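Local coordinates for protein spermidine N(1)-acetyltransferase (Vibrio cholerae serotype O1, PDB 7KWJ) that acetylates the primary amino groups of spermidine and spermine with acetyl-CoA and so protects the cell against polyamine toxicity, at residues G13-I18 against E55-V60; F17-N22 against D40-L45. The protein carries 10 engineered substitutions. One frame throughout, in Å; residues are numbered along the deposited sequence.

Contact 1: G13-I18 against E55-V60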
ATOM      1  N   GLY B  13      14.436  -1.492 -23.271  1.00 63.64           N
ATOM      2  CA  GLY B  13      15.794  -1.744 -23.719  1.00 48.62           C
ATOM      3  C   GLY B  13      16.363  -0.670 -24.624  1.00 55.92           C
ATOM      4  O   GLY B  13      17.585  -0.600 -24.792  1.00 52.60           O
ATOM      5  N   ASP B  14      15.510   0.169 -25.211  1.00 52.68           N
ATOM      6  CA  ASP B  14      15.951   1.206 -26.134  1.00 60.35           C
ATOM      7  C   ASP B  14      16.085   2.572 -25.478  1.00 62.03           C
ATOM      8  O   ASP B  14      16.481   3.529 -26.151  1.00 60.90           O
ATOM      9  CB  ASP B  14      14.980   1.308 -27.315  1.00 64.42           C
ATOM     10  CG  ASP B  14      14.721  -0.030 -27.975  1.00 56.77           C
ATOM     11  OD1 ASP B  14      13.815  -0.754 -27.514  1.00 58.97           O
ATOM     12  OD2 ASP B  14      15.423  -0.360 -28.952  1.00 78.91           O
ATOM     13  N   LEU B  15      15.771   2.690 -24.185  1.00 58.28           N
ATOM     14  CA  LEU B  15      15.762   4.003 -23.548  1.00 53.38           C
ATOM     15  C   LEU B  15      17.152   4.624 -23.533  1.00 57.43           C
ATOM     16  O   LEU B  15      17.296   5.841 -23.708  1.00 62.88           O
ATOM     17  CB  LEU B  15      15.207   3.890 -22.128  1.00 54.09           C
ATOM     18  CG  LEU B  15      13.741   3.466 -22.020  1.00 55.71           C
ATOM     19  CD1 LEU B  15      13.350   3.288 -20.564  1.00 56.94           C
ATOM     20  CD2 LEU B  15      12.828   4.478 -22.702  1.00 58.70           C
ATOM     21  N   ARG B  16      18.189   3.811 -23.325  1.00 55.41           N
ATOM     22  CA  ARG B  16      19.546   4.348 -23.312  1.00 59.86           C
ATOM     23  C   ARG B  16      19.899   4.969 -24.659  1.00 69.12           C
ATOM     24  O   ARG B  16      20.515   6.040 -24.715  1.00 70.84           O
ATOM     25  CB  ARG B  16      20.543   3.248 -22.946  1.00 56.92           C
ATOM     26  CG  ARG B  16      21.977   3.733 -22.766  1.00 76.94           C
ATOM     27  CD  ARG B  16      22.121   4.684 -21.582  1.00 70.44           C
ATOM     28  NE  ARG B  16      21.790   4.045 -20.310  1.00 72.45           N
ATOM     29  CZ  ARG B  16      21.826   4.659 -19.130  1.00 66.48           C
ATOM     30  NH1 ARG B  16      22.181   5.936 -19.052  1.00 60.50           N
ATOM     31  NH2 ARG B  16      21.510   3.996 -18.026  1.00 52.87           N
ATOM     32  N   PHE B  17      19.516   4.312 -25.756  1.00 65.98           N
ATOM     33  CA  PHE B  17      19.733   4.894 -27.077  1.00 73.22           C
ATOM     34  C   PHE B  17      18.970   6.204 -27.229  1.00 71.88           C
ATOM     35  O   PHE B  17      19.514   7.193 -27.737  1.00 78.50           O
ATOM     36  CB  PHE B  17      19.315   3.901 -28.162  1.00 84.43           C
ATOM     37  CG  PHE B  17      19.255   4.496 -29.543  1.00 80.05           C
ATOM     38  CD1 PHE B  17      20.399   4.602 -30.318  1.00 84.40           C
ATOM     39  CD2 PHE B  17      18.053   4.944 -30.067  1.00 81.64           C
ATOM     40  CE1 PHE B  17      20.344   5.147 -31.589  1.00 73.82           C
ATOM     41  CE2 PHE B  17      17.993   5.491 -31.336  1.00 79.95           C
ATOM     42  CZ  PHE B  17      19.140   5.592 -32.097  1.00 75.41           C
ATOM     43  N   ILE B  18      17.708   6.231 -26.794  1.00 69.92           N
ATOM     44  CA  ILE B  18      16.909   7.447 -26.904  1.00 78.35           C
ATOM     45  C   ILE B  18      17.554   8.583 -26.122  1.00 72.22           C
ATOM     46  O   ILE B  18      17.560   9.738 -26.564  1.00 61.73           O
ATOM     47  CB  ILE B  18      15.467   7.182 -26.429  1.00 70.51           C
ATOM     48  CG1 ILE B  18      14.777   6.160 -27.340  1.00 72.51           C
ATOM     49  CG2 ILE B  18      14.674   8.481 -26.373  1.00 65.92           C
ATOM     50  CD1 ILE B  18      14.603   6.617 -28.779  1.00 69.25           C
ATOM     51  N   GLU B  55      -0.792   7.883 -26.225  1.00 46.87           N
ATOM     52  CA  GLU B  55       0.467   8.094 -26.919  1.00 47.86           C
ATOM     53  C   GLU B  55       0.893   6.807 -27.612  1.00 48.84           C
ATOM     54  O   GLU B  55       0.504   5.704 -27.222  1.00 46.80           O
ATOM     55  CB  GLU B  55       1.575   8.567 -25.963  1.00 53.09           C
ATOM     56  CG  GLU B  55       2.056   7.519 -24.971  1.00 66.53           C
ATOM     57  CD  GLU B  55       3.266   7.982 -24.187  1.00 66.76           C
ATOM     58  OE1 GLU B  55       3.431   9.209 -24.017  1.00 71.76           O
ATOM     59  OE2 GLU B  55       4.057   7.121 -23.748  1.00 64.50           O
ATOM     60  N   ARG B  56       1.701   6.970 -28.659  1.00 53.23           N
ATOM     61  CA  ARG B  56       2.312   5.853 -29.370  1.00 61.94           C
ATOM     62  C   ARG B  56       3.728   6.259 -29.744  1.00 64.02           C
ATOM     63  O   ARG B  56       3.916   7.214 -30.504  1.00 68.96           O
ATOM     64  CB  ARG B  56       1.517   5.476 -30.623  1.00 49.35           C
ATOM     65  CG  ARG B  56       0.096   5.010 -30.362  1.00 54.85           C
ATOM     66  CD  ARG B  56       0.060   3.671 -29.649  1.00 48.71           C
ATOM     67  NE  ARG B  56      -1.269   3.068 -29.704  1.00 50.01           N
ATOM     68  CZ  ARG B  56      -2.286   3.411 -28.918  1.00 57.29           C
ATOM     69  NH1 ARG B  56      -2.138   4.364 -28.006  1.00 66.74           N
ATOM     70  NH2 ARG B  56      -3.457   2.803 -29.047  1.00 62.36           N
ATOM     71  N   ARG B  57       4.717   5.546 -29.210  1.00 57.77           N
ATOM     72  CA  ARG B  57       6.124   5.825 -29.472  1.00 55.01           C
ATOM     73  C   ARG B  57       6.725   4.634 -30.204  1.00 49.90           C
ATOM     74  O   ARG B  57       6.642   3.500 -29.722  1.00 58.63           O
ATOM     75  CB  ARG B  57       6.877   6.108 -28.170  1.00 67.08           C
ATOM     76  CG  ARG B  57       6.220   7.184 -27.316  1.00 52.13           C
ATOM     77  CD  ARG B  57       7.245   8.074 -26.629  1.00 63.43           C
ATOM     78  NE  ARG B  57       7.987   7.375 -25.584  1.00 73.51           N
ATOM     79  CZ  ARG B  57       8.941   7.931 -24.843  1.00 76.16           C
ATOM     80  NH1 ARG B  57       9.276   9.202 -25.030  1.00 79.88           N
ATOM     81  NH2 ARG B  57       9.561   7.219 -23.913  1.00 76.96           N
ATOM     82  N   PHE B  58       7.324   4.893 -31.365  1.00 53.43           N
ATOM     83  CA  PHE B  58       7.841   3.849 -32.240  1.00 56.13           C
ATOM     84  C   PHE B  58       9.315   4.088 -32.526  1.00 59.78           C
ATOM     85  O   PHE B  58       9.702   5.182 -32.953  1.00 49.30           O
ATOM     86  CB  PHE B  58       7.060   3.797 -33.556  1.00 53.13           C
ATOM     87  CG  PHE B  58       5.603   3.503 -33.379  1.00 58.34           C
ATOM     88  CD1 PHE B  58       5.189   2.279 -32.890  1.00 51.91           C
ATOM     89  CD2 PHE B  58       4.647   4.450 -33.704  1.00 57.34           C
ATOM     90  CE1 PHE B  58       3.852   2.004 -32.722  1.00 58.81           C
ATOM     91  CE2 PHE B  58       3.304   4.178 -33.540  1.00 59.58           C
ATOM     92  CZ  PHE B  58       2.906   2.953 -33.050  1.00 63.91           C
ATOM     93  N   VAL B  59      10.128   3.062 -32.302  1.00 58.13           N
ATOM     94  CA  VAL B  59      11.541   3.086 -32.655  1.00 64.49           C
ATOM     95  C   VAL B  59      11.686   2.641 -34.103  1.00 70.75           C
ATOM     96  O   VAL B  59      11.003   1.717 -34.557  1.00 63.08           O
ATOM     97  CB  VAL B  59      12.359   2.184 -31.710  1.00 62.33           C
ATOM     98  CG1 VAL B  59      13.786   2.041 -32.215  1.00 76.57           C
ATOM     99  CG2 VAL B  59      12.344   2.746 -30.298  1.00 67.01           C
ATOM    100  N   VAL B  60      12.577   3.306 -34.832  1.00 71.18           N
ATOM    101  CA  VAL B  60      12.846   2.998 -36.230  1.00 68.52           C
ATOM    102  C   VAL B  60      14.179   2.269 -36.312  1.00 69.62           C
ATOM    103  O   VAL B  60      15.176   2.713 -35.729  1.00 70.47           O
ATOM    104  CB  VAL B  60      12.859   4.273 -37.089  1.00 74.50           C
ATOM    105  CG1 VAL B  60      13.171   3.943 -38.543  1.00 81.07           C
ATOM    106  CG2 VAL B  60      11.524   4.997 -36.973  1.00 72.02           C
TER
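The flat guanidinium group of R57 meets L15 obliquely: L15 CD2 lies 4.4 Å from R57 NH2, too loose a fit to be read as stacking. A second flat group, the carboxylate of D14, takes less part, since D14 reaches the strand through its methylene. The distance from D14 CB to V59 CG2 is 4.2 Å, and the CA atoms of D14 and V59, the nearest pair across the segments, are 8.1 Å apart. V59 turns its CG2 branch to the helix because CG1 stands anti to the backbone N (chi1 171°). The same methyl is approached at 4.7 Å by I18 CD1, from one turn further along the helix, so V59 CG2 sits beneath the first helical turn. That turn is closed by the bond from I18 N to D14 O, 3.0 Å.

The polar ends find their partners elsewhere. D14 OD1 forms a salt bridge with R8, on the strand paired with 56-61, and R57 NH1 makes one with E72 on the other neighbouring strand. L15 also packs on F39, E43 and Y46 of helix 39-47, and Y46 touches R57 as well.

This is helix-on-sheet packing in a GNAT fold, where the first helix lies across one face of the mixed sheet. The joint between the segments is small, 160 Å² with both sides summed, and its approaches are all loose. The chemistry divides accordingly: between helix 15-22 and strand 56-61 there is van der Waals contact from methyl and methylene groups, while the buried carboxylate of D14 has its charge met by R8, an ion pair that would also be expected to tie the start of the helix to strand 6-9.

Contact 2: F17-N22 against D40-L45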
ATOM      1  N   PHE B  17      19.516   4.312 -25.756  1.00 65.98           N
ATOM      2  CA  PHE B  17      19.733   4.894 -27.077  1.00 73.22           C
ATOM      3  C   PHE B  17      18.970   6.204 -27.229  1.00 71.88           C
ATOM      4  O   PHE B  17      19.514   7.193 -27.737  1.00 78.50           O
ATOM      5  CB  PHE B  17      19.315   3.901 -28.162  1.00 84.43           C
ATOM      6  CG  PHE B  17      19.255   4.496 -29.543  1.00 80.05           C
ATOM      7  CD1 PHE B  17      20.399   4.602 -30.318  1.00 84.40           C
ATOM      8  CD2 PHE B  17      18.053   4.944 -30.067  1.00 81.64           C
ATOM      9  CE1 PHE B  17      20.344   5.147 -31.589  1.00 73.82           C
ATOM     10  CE2 PHE B  17      17.993   5.491 -31.336  1.00 79.95           C
ATOM     11  CZ  PHE B  17      19.140   5.592 -32.097  1.00 75.41           C
ATOM     12  N   ILE B  18      17.708   6.231 -26.794  1.00 69.92           N
ATOM     13  CA  ILE B  18      16.909   7.447 -26.904  1.00 78.35           C
ATOM     14  C   ILE B  18      17.554   8.583 -26.122  1.00 72.22           C
ATOM     15  O   ILE B  18      17.560   9.738 -26.564  1.00 61.73           O
ATOM     16  CB  ILE B  18      15.467   7.182 -26.429  1.00 70.51           C
ATOM     17  CG1 ILE B  18      14.777   6.160 -27.340  1.00 72.51           C
ATOM     18  CG2 ILE B  18      14.674   8.481 -26.373  1.00 65.92           C
ATOM     19  CD1 ILE B  18      14.603   6.617 -28.779  1.00 69.25           C
ATOM     20  N   HIS B  19      18.109   8.277 -24.947  1.00 67.20           N
ATOM     21  CA  HIS B  19      18.727   9.317 -24.132  1.00 65.90           C
ATOM     22  C   HIS B  19      19.923   9.931 -24.850  1.00 67.87           C
ATOM     23  O   HIS B  19      20.047  11.158 -24.940  1.00 63.91           O
ATOM     24  CB  HIS B  19      19.147   8.742 -22.779  1.00 69.62           C
ATOM     25  CG  HIS B  19      19.500   9.786 -21.766  1.00 70.26           C
ATOM     26  ND1 HIS B  19      20.437   9.578 -20.776  1.00 71.05           N
ATOM     27  CD2 HIS B  19      19.038  11.046 -21.587  1.00 72.34           C
ATOM     28  CE1 HIS B  19      20.538  10.665 -20.033  1.00 68.62           C
ATOM     29  NE2 HIS B  19      19.700  11.571 -20.504  1.00 62.32           N
ATOM     30  N   ASN B  20      20.820   9.088 -25.367  1.00 69.18           N
ATOM     31  CA  ASN B  20      21.953   9.602 -26.129  1.00 74.64           C
ATOM     32  C   ASN B  20      21.494  10.306 -27.397  1.00 69.40           C
ATOM     33  O   ASN B  20      22.119  11.282 -27.828  1.00 69.17           O
ATOM     34  CB  ASN B  20      22.915   8.464 -26.475  1.00 70.94           C
ATOM     35  CG  ASN B  20      23.518   7.814 -25.246  1.00 85.86           C
ATOM     36  OD1 ASN B  20      23.682   8.454 -24.206  1.00 77.48           O
ATOM     37  ND2 ASN B  20      23.853   6.533 -25.358  1.00 82.00           N
ATOM     38  N   LEU B  21      20.405   9.830 -28.006  1.00 71.36           N
ATOM     39  CA  LEU B  21      19.915  10.443 -29.235  1.00 71.61           C
ATOM     40  C   LEU B  21      19.393  11.852 -28.984  1.00 71.80           C
ATOM     41  O   LEU B  21      19.662  12.766 -29.772  1.00 74.04           O
ATOM     42  CB  LEU B  21      18.823   9.567 -29.853  1.00 74.53           C
ATOM     43  CG  LEU B  21      18.037  10.161 -31.026  1.00 67.36           C
ATOM     44  CD1 LEU B  21      18.971  10.618 -32.135  1.00 74.18           C
ATOM     45  CD2 LEU B  21      17.035   9.149 -31.558  1.00 78.41           C
ATOM     46  N   ASN B  22      18.652  12.051 -27.891  1.00 67.72           N
ATOM     47  CA  ASN B  22      18.050  13.353 -27.629  1.00 80.79           C
ATOM     48  C   ASN B  22      19.087  14.456 -27.464  1.00 83.80           C
ATOM     49  O   ASN B  22      18.729  15.637 -27.519  1.00 81.66           O
ATOM     50  CB  ASN B  22      17.168  13.280 -26.380  1.00 74.48           C
ATOM     51  CG  ASN B  22      15.835  12.610 -26.648  1.00 67.59           C
ATOM     52  OD1 ASN B  22      15.244  12.784 -27.714  1.00 75.71           O
ATOM     53  ND2 ASN B  22      15.356  11.838 -25.682  1.00 77.96           N
ATOM     54  N   ASP B  40      17.206   8.445 -15.514  1.00 54.10           N
ATOM     55  CA  ASP B  40      16.259   7.903 -14.546  1.00 65.23           C
ATOM     56  C   ASP B  40      14.890   8.556 -14.690  1.00 55.24           C
ATOM     57  O   ASP B  40      13.861   7.879 -14.592  1.00 53.86           O
ATOM     58  CB  ASP B  40      16.803   8.087 -13.132  1.00 55.57           C
ATOM     59  CG  ASP B  40      18.106   7.344 -12.910  1.00 55.50           C
ATOM     60  OD1 ASP B  40      18.195   6.162 -13.309  1.00 60.59           O
ATOM     61  OD2 ASP B  40      19.046   7.944 -12.351  1.00 61.66           O
ATOM     62  N   GLU B  41      14.857   9.871 -14.924  1.00 63.18           N
ATOM     63  CA  GLU B  41      13.585  10.531 -15.193  1.00 59.41           C
ATOM     64  C   GLU B  41      12.966  10.005 -16.481  1.00 50.35           C
ATOM     65  O   GLU B  41      11.747   9.823 -16.565  1.00 55.09           O
ATOM     66  CB  GLU B  41      13.786  12.046 -15.276  1.00 56.77           C
ATOM     67  CG  GLU B  41      12.496  12.834 -15.476  1.00 55.59           C
ATOM     68  CD  GLU B  41      12.745  14.312 -15.711  1.00 69.22           C
ATOM     69  OE1 GLU B  41      11.760  15.071 -15.835  1.00 58.75           O
ATOM     70  OE2 GLU B  41      13.926  14.715 -15.770  1.00 73.01           O
ATOM     71  N   LEU B  42      13.797   9.755 -17.496  1.00 64.45           N
ATOM     72  CA  LEU B  42      13.293   9.207 -18.750  1.00 56.56           C
ATOM     73  C   LEU B  42      12.725   7.807 -18.547  1.00 55.08           C
ATOM     74  O   LEU B  42      11.660   7.478 -19.081  1.00 52.52           O
ATOM     75  CB  LEU B  42      14.412   9.185 -19.791  1.00 52.09           C
ATOM     76  CG  LEU B  42      14.073   8.599 -21.164  1.00 70.82           C
ATOM     77  CD1 LEU B  42      13.063   9.474 -21.890  1.00 69.80           C
ATOM     78  CD2 LEU B  42      15.335   8.423 -21.996  1.00 55.47           C
ATOM     79  N   GLU B  43      13.420   6.972 -17.773  1.00 58.77           N
ATOM     80  CA  GLU B  43      12.970   5.596 -17.583  1.00 58.16           C
ATOM     81  C   GLU B  43      11.700   5.544 -16.743  1.00 56.27           C
ATOM     82  O   GLU B  43      10.748   4.832 -17.084  1.00 65.20           O
ATOM     83  CB  GLU B  43      14.079   4.768 -16.931  1.00 53.49           C
ATOM     84  CG  GLU B  43      13.826   3.269 -16.962  1.00 62.00           C
ATOM     85  CD  GLU B  43      14.881   2.483 -16.210  1.00 65.88           C
ATOM     86  OE1 GLU B  43      14.777   2.379 -14.969  1.00 86.70           O
ATOM     87  OE2 GLU B  43      15.821   1.975 -16.857  1.00 76.66           O
ATOM     88  N   GLU B  44      11.668   6.288 -15.636  1.00 49.18           N
ATOM     89  CA  GLU B  44      10.489   6.269 -14.777  1.00 55.56           C
ATOM     90  C   GLU B  44       9.276   6.847 -15.495  1.00 57.54           C
ATOM     91  O   GLU B  44       8.169   6.305 -15.388  1.00 61.28           O
ATOM     92  CB  GLU B  44      10.771   7.031 -13.483  1.00 61.24           C
ATOM     93  CG  GLU B  44      11.815   6.362 -12.602  1.00 52.69           C
ATOM     94  CD  GLU B  44      11.916   6.988 -11.226  1.00 67.58           C
ATOM     95  OE1 GLU B  44      11.111   7.893 -10.921  1.00 79.52           O
ATOM     96  OE2 GLU B  44      12.801   6.571 -10.450  1.00 63.08           O
ATOM     97  N   LEU B  45       9.461   7.943 -16.237  1.00 56.22           N
ATOM     98  CA  LEU B  45       8.357   8.487 -17.022  1.00 57.29           C
ATOM     99  C   LEU B  45       7.887   7.487 -18.069  1.00 59.77           C
ATOM    100  O   LEU B  45       6.691   7.409 -18.371  1.00 59.10           O
ATOM    101  CB  LEU B  45       8.774   9.800 -17.684  1.00 48.03           C
ATOM    102  CG  LEU B  45       8.575  11.067 -16.849  1.00 49.50           C
ATOM    103  CD1 LEU B  45       9.221  12.261 -17.533  1.00 48.32           C
ATOM    104  CD2 LEU B  45       7.096  11.329 -16.609  1.00 59.26           C
TER
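On the helix that carries L42 against I18 and H19, D40 OD2 is gripped by two groups of a second subunit, Y46 OH and R12 N, both by hydrogen bonds. E44, one turn on, bonds through OE1 to H51 NE2 of that subunit. E41, which binds spermidine and spermine, takes no part in the joint and packs on I50 of the second subunit. The polar flank of helix 40-45 therefore faces the neighbour, and the residue that meets segment 17-22 is the apolar L42.

L42 reaches across with one methyl. Its CD2 lies 3.9 Å from H19 CB and 4.1 Å from H19 N, so it rests on the backbone side of the histidine, oblique to the imidazole ring. The reach comes from an extended start to the side chain, CG lying anti to the backbone N (chi1 178°). The nearest CA atoms, those of H19 and L42, are 7.6 Å apart. The same methyl also meets I18 CG2 at 4.4 Å. I18 splits its branches: CG2 is offered to L42, whereas CG1 and CD1 run on under the helix toward the sheet, where the side chain packs on L70 and also meets L10.

The H19 side chain leaves its helix with CG anti to the backbone N (chi1 -167°), which carries the ring toward helix 39-47, and NE2 is hydrogen-bonded to the carbonyl oxygen of E37. The ring thus ties helix 15-22 to the loop that leads into helix 39-47.

Helix 15-22 and helix 39-47 are the two helices preceding strand 56-61 in this GNAT domain. Only 117 Å² is buried between the segments, both sides summed. A single leucine methyl makes the joint, an apolar contact flanked by the H19 bond to E37 and by carboxylates turned to the neighbouring subunit.

Contacts 1 and 2 start from the same helix, 15-22, and share F17 and I18; their centres are 9 Å apart. They also touch directly: L15 CD1 lies 3.6 Å from E43 CG, and L15 O lies 3.7 Å from L42 CD2. Helix 15-22 is thus held between strand 56-61 and helix 39-47, with I18 facing both. The side chain of I18 is about 5 Å from that of I88, which binds acetyl-CoA. The side chain of R57 is about 7 Å from those of H49 and Q86, which bind spermine, while E41 on helix 39-47 itself binds spermidine and spermine. The two contacts therefore lie close to both the cofactor and the polyamine sites.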